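Local coordinates for GTPase-activating protein GYP1 (Saccharomyces cerevisiae, PDB 1FKM) that stimulates GTP hydrolysis by Ypt/Rab GTPases, chiefly Ypt1 and Ypt7, through an arginine and a glutamine finger, this chain being its GAP (TBC) domain, at residues 40-43 / 44-48; 366-369 / 370-374; 19-23 / 24-28. One frame throughout, in Å; residues are numbered along the deposited sequence.

How the contacts relate
All three contacts are local, each within a turn or two of one helix or at its start, and all lie away from the two catalytic fingers. Contact 1, on helix 39-46, is buried and mostly apolar, with one lysine whose charge is paired with an aspartate. Contact 3 lies nearer the surface, at the polar start of helix 23-30; its apolar residues, Ile-21 and Leu-26, reach Leu-45 of contact 1, and the two centres are 11 Å apart. Contact 2, on helix 365-382, is partly buried and touches neither, its nearest atoms being about 11 Å from contact 1 and about 10 Å from contact 3. Like contact 1, it packs on helix 247-261, to which Arg-27 of contact 3 is also weakly bonded.

Contact 1: 40-43 / 44-48; sequences PVVW and KLLIG
Trp-43 meets Ile-47 through its backbone: Trp-43 O takes the amide of Ile-47 N at 3.0 Å, and CG2 of Ile-47 lies 3.4 Å from that same Trp-43 O. The indole is turned away from 44-48, and no atom of that segment lies against either face. The Trp-43 side chain touches Ile-251 and Leu-258 of helix 247-261 and Thr-143 and Phe-144 of helix 133-145 instead, while NE1 at the ring edge bonds to Asp-255. The peptide groups are the other flat units. Leu-45 N approaches Val-41 O in the carbonyl plane, whereas Lys-44 N is tilted 25° from the carbonyl plane of Pro-40 O. Lys-44 CG sits beside its own backbone N (chi1 -64°), which brings CG to 3.2 Å from Pro-40 O. From there the chain runs extended, CD following at 3.5 Å from Pro-40 O, and carries the ammonium to a salt bridge with Asp-177 and a cation-pi contact with Phe-144. With an alanine in place of the lysine, Asp-177 would probably lose its positive mate and Phe-144 its cation. Two apolar pairs run alongside each other on the helix surface: Val-41 CG1 with Leu-45 CD1 at 3.8 Å, and Val-42 CG1 with Leu-46 CD1 at 3.6 Å. Gly-48, the first residue to leave helical angles, has positive phi (86°) and forms a Schellman motif. The chemistry is thus that of a largely apolar helix whose two polar side-chain ends, the Trp-43 N-H and the Lys-44 ammonium, are each paired with an aspartate of the surrounding helices.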
ATOM      1  N   PRO A  40       8.550  -3.569   9.888  1.00 18.96           N
ATOM      2  CA  PRO A  40       8.489  -4.915   9.309  1.00 20.90           C
ATOM      3  C   PRO A  40       7.606  -5.866  10.116  1.00 22.44           C
ATOM      4  O   PRO A  40       6.626  -6.406   9.600  1.00 22.05           O
ATOM      5  CB  PRO A  40       9.952  -5.347   9.297  1.00 17.80           C
ATOM      6  CG  PRO A  40      10.662  -4.045   9.037  1.00 17.27           C
ATOM      7  CD  PRO A  40       9.946  -3.108   9.985  1.00 17.22           C
ATOM      8  N   VAL A  41       7.951  -6.052  11.385  1.00 21.02           N
ATOM      9  CA  VAL A  41       7.188  -6.944  12.251  1.00 20.24           C
ATOM     10  C   VAL A  41       5.741  -6.504  12.464  1.00 18.87           C
ATOM     11  O   VAL A  41       4.815  -7.300  12.302  1.00 19.30           O
ATOM     12  CB  VAL A  41       7.865  -7.089  13.625  1.00 24.99           C
ATOM     13  CG1 VAL A  41       6.951  -7.837  14.585  1.00 27.31           C
ATOM     14  CG2 VAL A  41       9.176  -7.846  13.469  1.00 30.36           C
ATOM     15  N   VAL A  42       5.544  -5.236  12.809  1.00 16.21           N
ATOM     16  CA  VAL A  42       4.200  -4.732  13.072  1.00 16.53           C
ATOM     17  C   VAL A  42       3.281  -4.790  11.861  1.00 14.97           C
ATOM     18  O   VAL A  42       2.111  -5.134  11.997  1.00 15.68           O
ATOM     19  CB  VAL A  42       4.243  -3.288  13.635  1.00 17.23           C
ATOM     20  CG1 VAL A  42       2.825  -2.783  13.892  1.00 17.14           C
ATOM     21  CG2 VAL A  42       5.043  -3.270  14.938  1.00 17.20           C
ATOM     22  N   TRP A  43       3.791  -4.454  10.677  1.00 17.77           N
ATOM     23  CA  TRP A  43       2.959  -4.527   9.482  1.00 18.00           C
ATOM     24  C   TRP A  43       2.512  -5.973   9.232  1.00 17.93           C
ATOM     25  O   TRP A  43       1.362  -6.224   8.871  1.00 18.54           O
ATOM     26  CB  TRP A  43       3.722  -4.009   8.261  1.00 18.70           C
ATOM     27  CG  TRP A  43       3.656  -2.523   8.083  1.00 19.07           C
ATOM     28  CD1 TRP A  43       3.498  -1.574   9.066  1.00 19.15           C
ATOM     29  CD2 TRP A  43       3.808  -1.806   6.852  1.00 19.58           C
ATOM     30  NE1 TRP A  43       3.548  -0.310   8.511  1.00 21.50           N
ATOM     31  CE2 TRP A  43       3.737  -0.425   7.158  1.00 19.94           C
ATOM     32  CE3 TRP A  43       4.000  -2.196   5.518  1.00 18.43           C
ATOM     33  CZ2 TRP A  43       3.852   0.564   6.180  1.00 19.23           C
ATOM     34  CZ3 TRP A  43       4.115  -1.205   4.540  1.00 18.97           C
ATOM     35  CH2 TRP A  43       4.040   0.154   4.879  1.00 19.26           C
ATOM     36  N   LYS A  44       3.421  -6.923   9.416  1.00 15.84           N
ATOM     37  CA  LYS A  44       3.081  -8.329   9.198  1.00 16.23           C
ATOM     38  C   LYS A  44       2.052  -8.811  10.215  1.00 17.52           C
ATOM     39  O   LYS A  44       1.180  -9.618   9.888  1.00 17.72           O
ATOM     40  CB  LYS A  44       4.340  -9.191   9.249  1.00 14.68           C
ATOM     41  CG  LYS A  44       5.322  -8.872   8.120  1.00 15.79           C
ATOM     42  CD  LYS A  44       6.609  -9.675   8.235  1.00 18.39           C
ATOM     43  CE  LYS A  44       7.663  -9.165   7.245  1.00 21.35           C
ATOM     44  NZ  LYS A  44       8.974  -9.854   7.415  1.00 24.13           N
ATOM     45  N   LEU A  45       2.136  -8.304  11.441  1.00 19.36           N
ATOM     46  CA  LEU A  45       1.175  -8.687  12.475  1.00 20.14           C
ATOM     47  C   LEU A  45      -0.195  -8.065  12.198  1.00 20.29           C
ATOM     48  O   LEU A  45      -1.218  -8.740  12.277  1.00 20.49           O
ATOM     49  CB  LEU A  45       1.661  -8.242  13.861  1.00 21.56           C
ATOM     50  CG  LEU A  45       2.827  -9.014  14.494  1.00 22.87           C
ATOM     51  CD1 LEU A  45       3.374  -8.236  15.687  1.00 20.80           C
ATOM     52  CD2 LEU A  45       2.343 -10.403  14.922  1.00 23.24           C
ATOM     53  N   LEU A  46      -0.215  -6.781  11.852  1.00 18.44           N
ATOM     54  CA  LEU A  46      -1.483  -6.099  11.602  1.00 20.21           C
ATOM     55  C   LEU A  46      -2.254  -6.598  10.386  1.00 21.31           C
ATOM     56  O   LEU A  46      -3.485  -6.622  10.397  1.00 22.14           O
ATOM     57  CB  LEU A  46      -1.253  -4.589  11.469  1.00 20.65           C
ATOM     58  CG  LEU A  46      -0.767  -3.879  12.737  1.00 21.23           C
ATOM     59  CD1 LEU A  46      -0.446  -2.416  12.420  1.00 24.17           C
ATOM     60  CD2 LEU A  46      -1.839  -3.982  13.823  1.00 24.24           C
ATOM     61  N   ILE A  47      -1.543  -7.000   9.341  1.00 22.69           N
ATOM     62  CA  ILE A  47      -2.210  -7.467   8.131  1.00 24.05           C
ATOM     63  C   ILE A  47      -2.664  -8.927   8.240  1.00 24.93           C
ATOM     64  O   ILE A  47      -3.330  -9.452   7.342  1.00 26.87           O
ATOM     65  CB  ILE A  47      -1.298  -7.271   6.887  1.00 26.44           C
ATOM     66  CG1 ILE A  47      -2.159  -7.251   5.621  1.00 28.20           C
ATOM     67  CG2 ILE A  47      -0.241  -8.373   6.817  1.00 26.19           C
ATOM     68  CD1 ILE A  47      -1.394  -6.887   4.374  1.00 32.05           C
ATOM     69  N   GLY A  48      -2.310  -9.572   9.344  1.00 23.29           N
ATOM     70  CA  GLY A  48      -2.716 -10.952   9.563  1.00 25.87           C
ATOM     71  C   GLY A  48      -1.813 -12.012   8.962  1.00 26.34           C
ATOM     72  O   GLY A  48      -2.253 -13.128   8.689  1.00 27.43           O
TER

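Contact 2: 366-369 / 370-374; sequences TDIE and MLLSE
Met-370, a selenomethionine, bonds back to Thr-366 as the first of four consecutive i to i+4 backbone hydrogen bonds that make this an unbroken stretch of alpha helix. Met-370 N lies 3.0 Å from Thr-366 O, and Leu-371, Leu-372 and Ser-373 repeat the pattern with Asp-367, Ile-368 and Glu-369. The straightest is that from Leu-372 N to Ile-368 O (3.1 Å, 171° at the hydrogen). Apolar contact is slighter. Leu-372 has CG beside its own backbone N (chi1 -66°), which sets CG 3.3 Å from Ile-368 O and lays CD1 alongside Ile-368 CG2 at 4.0 Å. Both side chains point the same way, though Ile-368 has a second conformer, so this touch holds for one of them. On the exposed side, Met-370 CB rests 3.4 Å from Thr-366 O; beyond it the chain bends only at its last torsion, so that CE comes to 4.4 Å from Thr-366 CG2, a loose touch. Among polar groups, Glu-369 bends at chi2 (-72°) toward the following turn, OE2 lying 3.8 Å from Ser-373 CB in the conformer given for that serine, while OE1 is near Met-370 N at too poor an angle to bond. Asp-367 looks the other way along the chain, and its OD2 accepts from the backbone N of Thr-364, tying down the first turn. In the all-helical fold, the buried side of helix 365-382 faces two helices: Ile-368 and Leu-372 pack on helix 247-261, touching Thr-249, Met-253, Thr-256 and Tyr-257, and Leu-371 fits against Val-331, Ala-334 and Phe-335 of helix 324-338.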
ATOM      1  N   THR A 366       2.808  15.960  10.380  1.00 31.63           N
ATOM      2  CA  THR A 366       1.664  16.736  10.844  1.00 32.00           C
ATOM      3  C   THR A 366       0.552  16.802   9.802  1.00 30.58           C
ATOM      4  O   THR A 366      -0.630  16.657  10.124  1.00 30.27           O
ATOM      5  CB  THR A 366       2.084  18.174  11.203  1.00 42.14           C
ATOM      6  OG1 THR A 366       3.193  18.135  12.109  1.00 45.68           O
ATOM      7  CG2 THR A 366       0.932  18.915  11.857  1.00 40.50           C
ATOM      8  N   ASP A 367       0.939  17.029   8.553  1.00 29.22           N
ATOM      9  CA  ASP A 367      -0.013  17.121   7.450  1.00 27.87           C
ATOM     10  C   ASP A 367      -0.760  15.806   7.218  1.00 26.76           C
ATOM     11  O   ASP A 367      -1.979  15.798   7.037  1.00 25.57           O
ATOM     12  CB  ASP A 367       0.723  17.514   6.165  1.00 34.29           C
ATOM     13  CG  ASP A 367       1.462  18.840   6.292  1.00 36.00           C
ATOM     14  OD1 ASP A 367       0.922  19.773   6.923  1.00 37.80           O
ATOM     15  OD2 ASP A 367       2.582  18.951   5.750  1.00 36.68           O
ATOM     16  N   ILE A 368      -0.016  14.705   7.232  0.50 24.46           N
ATOM     17  CA  ILE A 368      -0.578  13.374   7.011  0.50 24.67           C
ATOM     18  C   ILE A 368      -1.483  12.959   8.166  0.50 23.47           C
ATOM     19  O   ILE A 368      -2.570  12.416   7.961  0.50 21.73           O
ATOM     20  CB  ILE A 368       0.540  12.320   6.891  0.50 39.68           C
ATOM     21  CG1 ILE A 368       1.623  12.817   5.936  0.50 40.56           C
ATOM     22  CG2 ILE A 368      -0.033  11.004   6.397  0.50 39.74           C
ATOM     23  CD1 ILE A 368       2.895  12.012   6.001  0.50 41.70           C
ATOM     24  N   GLU A 369      -1.020  13.225   9.380  1.00 22.51           N
ATOM     25  CA  GLU A 369      -1.756  12.862  10.593  1.00 25.00           C
ATOM     26  C   GLU A 369      -3.083  13.623  10.638  1.00 24.54           C
ATOM     27  O   GLU A 369      -4.105  13.088  11.079  1.00 24.28           O
ATOM     28  CB  GLU A 369      -0.899  13.187  11.823  1.00 36.20           C
ATOM     29  CG  GLU A 369      -1.387  12.608  13.143  1.00 40.37           C
ATOM     30  CD  GLU A 369      -2.628  13.300  13.672  1.00 45.13           C
ATOM     31  OE1 GLU A 369      -2.724  14.537  13.531  1.00 46.49           O
ATOM     32  OE2 GLU A 369      -3.499  12.613  14.246  1.00 46.89           O
HETATM   33  N   MSE A 370      -3.069  14.866  10.164  1.00 26.25           N
HETATM   34  CA  MSE A 370      -4.278  15.690  10.151  1.00 28.46           C
HETATM   35  C   MSE A 370      -5.319  15.126   9.183  1.00 26.10           C
HETATM   36  O   MSE A 370      -6.509  15.062   9.499  1.00 24.94           O
HETATM   37  CB  MSE A 370      -3.934  17.128   9.748  1.00 38.62           C
HETATM   38  CG  MSE A 370      -5.100  18.103   9.848  1.00 50.50           C
HETATM   39 SE   MSE A 370      -4.583  19.932   9.440  1.00 69.80          SE
HETATM   40  CE  MSE A 370      -3.117  20.091  10.696  1.00 59.69           C
ATOM     41  N   LEU A 371      -4.862  14.723   8.001  1.00 21.71           N
ATOM     42  CA  LEU A 371      -5.747  14.159   6.983  1.00 19.88           C
ATOM     43  C   LEU A 371      -6.409  12.871   7.480  1.00 18.57           C
ATOM     44  O   LEU A 371      -7.626  12.698   7.382  1.00 18.05           O
ATOM     45  CB  LEU A 371      -4.953  13.865   5.703  1.00 22.09           C
ATOM     46  CG  LEU A 371      -5.679  13.136   4.566  1.00 22.18           C
ATOM     47  CD1 LEU A 371      -6.828  13.985   4.052  1.00 25.55           C
ATOM     48  CD2 LEU A 371      -4.701  12.851   3.439  1.00 22.77           C
ATOM     49  N   LEU A 372      -5.599  11.973   8.021  1.00 19.05           N
ATOM     50  CA  LEU A 372      -6.100  10.701   8.519  1.00 19.63           C
ATOM     51  C   LEU A 372      -7.091  10.892   9.665  1.00 20.89           C
ATOM     52  O   LEU A 372      -8.138  10.250   9.697  1.00 20.83           O
ATOM     53  CB  LEU A 372      -4.926   9.827   8.974  1.00 22.11           C
ATOM     54  CG  LEU A 372      -3.979   9.384   7.851  1.00 23.60           C
ATOM     55  CD1 LEU A 372      -2.699   8.798   8.451  1.00 23.70           C
ATOM     56  CD2 LEU A 372      -4.686   8.361   6.952  1.00 22.06           C
ATOM     57  N   SER A 373      -6.752  11.774  10.601  0.50 20.43           N
ATOM     58  CA  SER A 373      -7.619  12.049  11.743  0.50 21.55           C
ATOM     59  C   SER A 373      -8.978  12.564  11.273  0.50 22.02           C
ATOM     60  O   SER A 373     -10.023  12.163  11.792  0.50 22.88           O
ATOM     61  CB  SER A 373      -6.964  13.084  12.664  0.50 29.93           C
ATOM     62  OG  SER A 373      -7.790  13.367  13.779  0.50 32.24           O
ATOM     63  N   GLU A 374      -8.955  13.453  10.286  1.00 22.20           N
ATOM     64  CA  GLU A 374     -10.177  14.026   9.738  1.00 23.69           C
ATOM     65  C   GLU A 374     -11.019  12.937   9.071  1.00 22.85           C
ATOM     66  O   GLU A 374     -12.221  12.823   9.319  1.00 23.51           O
ATOM     67  CB  GLU A 374      -9.825  15.130   8.732  1.00 33.20           C
ATOM     68  CG  GLU A 374     -11.025  15.806   8.090  1.00 39.90           C
ATOM     69  CD  GLU A 374     -10.651  17.104   7.386  1.00 44.19           C
ATOM     70  OE1 GLU A 374      -9.701  17.088   6.576  1.00 47.72           O
ATOM     71  OE2 GLU A 374     -11.311  18.138   7.641  1.00 45.96           O
TER

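Contact 3: 19-23 / 24-28; sequences TIINQ and QDLRQ
Asn-22 caps the start of helix 23-30 by reaching forward to Asp-25. Its CB already lies 3.2 Å from Asp-25 OD2. The next atom, CG, stands anti to the backbone N (chi1 -175°) and is closer still to that oxygen, 3.0 Å from Asp-25 OD2, with the amide and carboxylate planes 27° apart. At the tip, OD1 accepts from Asp-25 N at 2.7 Å with 168° at the hydrogen, although the donor stands above the amide plane. Gln-24 N is near the same oxygen without bonding, and ND2 lies beside Asp-25 OD2 in the same way. This is an N-cap: the side-chain oxygen accepts from an amide of the first turn, which has no i-4 carbonyl within the helix. One residue on, the backbone takes over, Asn-22 O receiving Leu-26 N at 3.0 Å, and Gln-23 O receiving Arg-27 N. The side chain of Gln-23 bends at chi2 over the turn, OE1 lying 3.9 Å from Leu-26 CD2, buried and without a polar partner, while NE2 makes a weak bond to Leu-45 O. Ile-21 CG2 touches Leu-26 CD2 loosely. On either side of Asn-22 in the sequence, Ile-21 and Leu-26 both pack on Leu-15 of helix 4-15 and Leu-45 of helix 39-46; Arg-27 touches Leu-46 of that second helix, and its NE makes a weak hydrogen bond to Ser-259 O of helix 247-261.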
ATOM      1  N   THR A  19       4.957 -13.546  24.778  1.00 42.40           N
ATOM      2  CA  THR A  19       4.423 -14.819  24.291  1.00 37.42           C
ATOM      3  C   THR A  19       3.321 -14.604  23.251  1.00 33.96           C
ATOM      4  O   THR A  19       3.509 -14.918  22.074  1.00 31.49           O
ATOM      5  CB  THR A  19       3.876 -15.690  25.440  1.00 52.58           C
ATOM      6  OG1 THR A  19       4.904 -15.898  26.416  1.00 53.68           O
ATOM      7  CG2 THR A  19       3.436 -17.043  24.908  1.00 51.50           C
ATOM      8  N   ILE A  20       2.175 -14.087  23.683  1.00 34.61           N
ATOM      9  CA  ILE A  20       1.071 -13.819  22.761  1.00 33.37           C
ATOM     10  C   ILE A  20       0.883 -12.312  22.659  1.00 30.88           C
ATOM     11  O   ILE A  20       0.461 -11.666  23.615  1.00 30.85           O
ATOM     12  CB  ILE A  20      -0.254 -14.446  23.241  1.00 44.71           C
ATOM     13  CG1 ILE A  20      -0.090 -15.958  23.408  1.00 45.46           C
ATOM     14  CG2 ILE A  20      -1.357 -14.148  22.233  1.00 44.48           C
ATOM     15  CD1 ILE A  20      -1.339 -16.662  23.894  1.00 46.29           C
ATOM     16  N   ILE A  21       1.204 -11.753  21.498  1.00 30.74           N
ATOM     17  CA  ILE A  21       1.090 -10.314  21.287  1.00 28.65           C
ATOM     18  C   ILE A  21      -0.360  -9.841  21.298  1.00 29.46           C
ATOM     19  O   ILE A  21      -1.218 -10.425  20.635  1.00 28.74           O
ATOM     20  CB  ILE A  21       1.762  -9.910  19.954  1.00 28.47           C
ATOM     21  CG1 ILE A  21       3.241 -10.304  20.000  1.00 27.81           C
ATOM     22  CG2 ILE A  21       1.622  -8.402  19.717  1.00 26.73           C
ATOM     23  CD1 ILE A  21       3.993 -10.073  18.712  1.00 30.48           C
ATOM     24  N   ASN A  22      -0.628  -8.780  22.057  1.00 25.91           N
ATOM     25  CA  ASN A  22      -1.975  -8.219  22.155  1.00 25.98           C
ATOM     26  C   ASN A  22      -2.303  -7.316  20.964  1.00 25.92           C
ATOM     27  O   ASN A  22      -1.918  -6.145  20.931  1.00 22.11           O
ATOM     28  CB  ASN A  22      -2.117  -7.422  23.455  1.00 36.61           C
ATOM     29  CG  ASN A  22      -3.526  -6.915  23.673  1.00 37.42           C
ATOM     30  OD1 ASN A  22      -4.077  -6.204  22.836  1.00 38.82           O
ATOM     31  ND2 ASN A  22      -4.118  -7.282  24.802  1.00 41.06           N
ATOM     32  N   GLN A  23      -3.033  -7.874  20.000  1.00 29.64           N
ATOM     33  CA  GLN A  23      -3.436  -7.174  18.781  1.00 33.74           C
ATOM     34  C   GLN A  23      -4.119  -5.835  19.060  1.00 32.32           C
ATOM     35  O   GLN A  23      -3.886  -4.850  18.350  1.00 30.27           O
ATOM     36  CB  GLN A  23      -4.383  -8.067  17.969  1.00 55.31           C
ATOM     37  CG  GLN A  23      -4.711  -7.554  16.574  1.00 61.28           C
ATOM     38  CD  GLN A  23      -3.574  -7.761  15.591  1.00 65.48           C
ATOM     39  OE1 GLN A  23      -2.453  -7.305  15.816  1.00 67.69           O
ATOM     40  NE2 GLN A  23      -3.858  -8.451  14.491  1.00 67.28           N
ATOM     41  N   GLN A  24      -4.970  -5.805  20.082  1.00 33.51           N
ATOM     42  CA  GLN A  24      -5.678  -4.583  20.450  1.00 34.61           C
ATOM     43  C   GLN A  24      -4.718  -3.465  20.823  1.00 31.87           C
ATOM     44  O   GLN A  24      -4.816  -2.350  20.304  1.00 28.91           O
ATOM     45  CB  GLN A  24      -6.621  -4.835  21.630  1.00 55.40           C
ATOM     46  CG  GLN A  24      -7.893  -5.586  21.288  1.00 62.70           C
ATOM     47  CD  GLN A  24      -8.881  -5.589  22.443  1.00 67.29           C
ATOM     48  OE1 GLN A  24      -9.277  -4.530  22.938  1.00 69.23           O
ATOM     49  NE2 GLN A  24      -9.285  -6.778  22.879  1.00 70.12           N
ATOM     50  N   ASP A  25      -3.801  -3.755  21.740  1.00 27.68           N
ATOM     51  CA  ASP A  25      -2.834  -2.753  22.163  1.00 25.72           C
ATOM     52  C   ASP A  25      -2.011  -2.295  20.967  1.00 22.72           C
ATOM     53  O   ASP A  25      -1.765  -1.105  20.789  1.00 20.10           O
ATOM     54  CB  ASP A  25      -1.894  -3.316  23.235  1.00 39.20           C
ATOM     55  CG  ASP A  25      -2.608  -3.634  24.536  1.00 43.35           C
ATOM     56  OD1 ASP A  25      -3.473  -2.836  24.954  1.00 45.11           O
ATOM     57  OD2 ASP A  25      -2.291  -4.674  25.148  1.00 47.44           O
ATOM     58  N   LEU A  26      -1.605  -3.246  20.134  1.00 22.45           N
ATOM     59  CA  LEU A  26      -0.790  -2.931  18.964  1.00 22.83           C
ATOM     60  C   LEU A  26      -1.500  -2.002  17.971  1.00 23.03           C
ATOM     61  O   LEU A  26      -0.911  -1.034  17.487  1.00 22.30           O
ATOM     62  CB  LEU A  26      -0.367  -4.229  18.266  1.00 23.90           C
ATOM     63  CG  LEU A  26       0.597  -4.082  17.086  1.00 21.85           C
ATOM     64  CD1 LEU A  26       1.886  -3.409  17.554  1.00 22.17           C
ATOM     65  CD2 LEU A  26       0.882  -5.460  16.481  1.00 20.76           C
ATOM     66  N   ARG A  27      -2.759  -2.299  17.669  1.00 23.92           N
ATOM     67  CA  ARG A  27      -3.542  -1.479  16.747  1.00 25.37           C
ATOM     68  C   ARG A  27      -3.719  -0.063  17.296  1.00 25.12           C
ATOM     69  O   ARG A  27      -3.616   0.921  16.565  1.00 22.94           O
ATOM     70  CB  ARG A  27      -4.927  -2.088  16.532  1.00 33.84           C
ATOM     71  CG  ARG A  27      -4.966  -3.345  15.690  1.00 40.77           C
ATOM     72  CD  ARG A  27      -6.410  -3.796  15.486  1.00 47.89           C
ATOM     73  NE  ARG A  27      -7.241  -2.705  14.982  1.00 55.13           N
ATOM     74  CZ  ARG A  27      -8.538  -2.812  14.700  1.00 59.16           C
ATOM     75  NH1 ARG A  27      -9.166  -3.967  14.869  1.00 61.93           N
ATOM     76  NH2 ARG A  27      -9.206  -1.759  14.246  1.00 60.65           N
ATOM     77  N   GLN A  28      -3.994   0.027  18.591  1.00 24.93           N
ATOM     78  CA  GLN A  28      -4.206   1.314  19.243  1.00 25.85           C
ATOM     79  C   GLN A  28      -3.033   2.277  19.098  1.00 24.30           C
ATOM     80  O   GLN A  28      -3.217   3.433  18.717  1.00 24.14           O
ATOM     81  CB  GLN A  28      -4.509   1.091  20.727  1.00 41.02           C
ATOM     82  CG  GLN A  28      -4.573   2.364  21.548  1.00 46.70           C
ATOM     83  CD  GLN A  28      -4.863   2.092  23.010  1.00 51.33           C
ATOM     84  OE1 GLN A  28      -4.108   1.388  23.684  1.00 54.38           O
ATOM     85  NE2 GLN A  28      -5.963   2.646  23.508  1.00 53.14           N
TER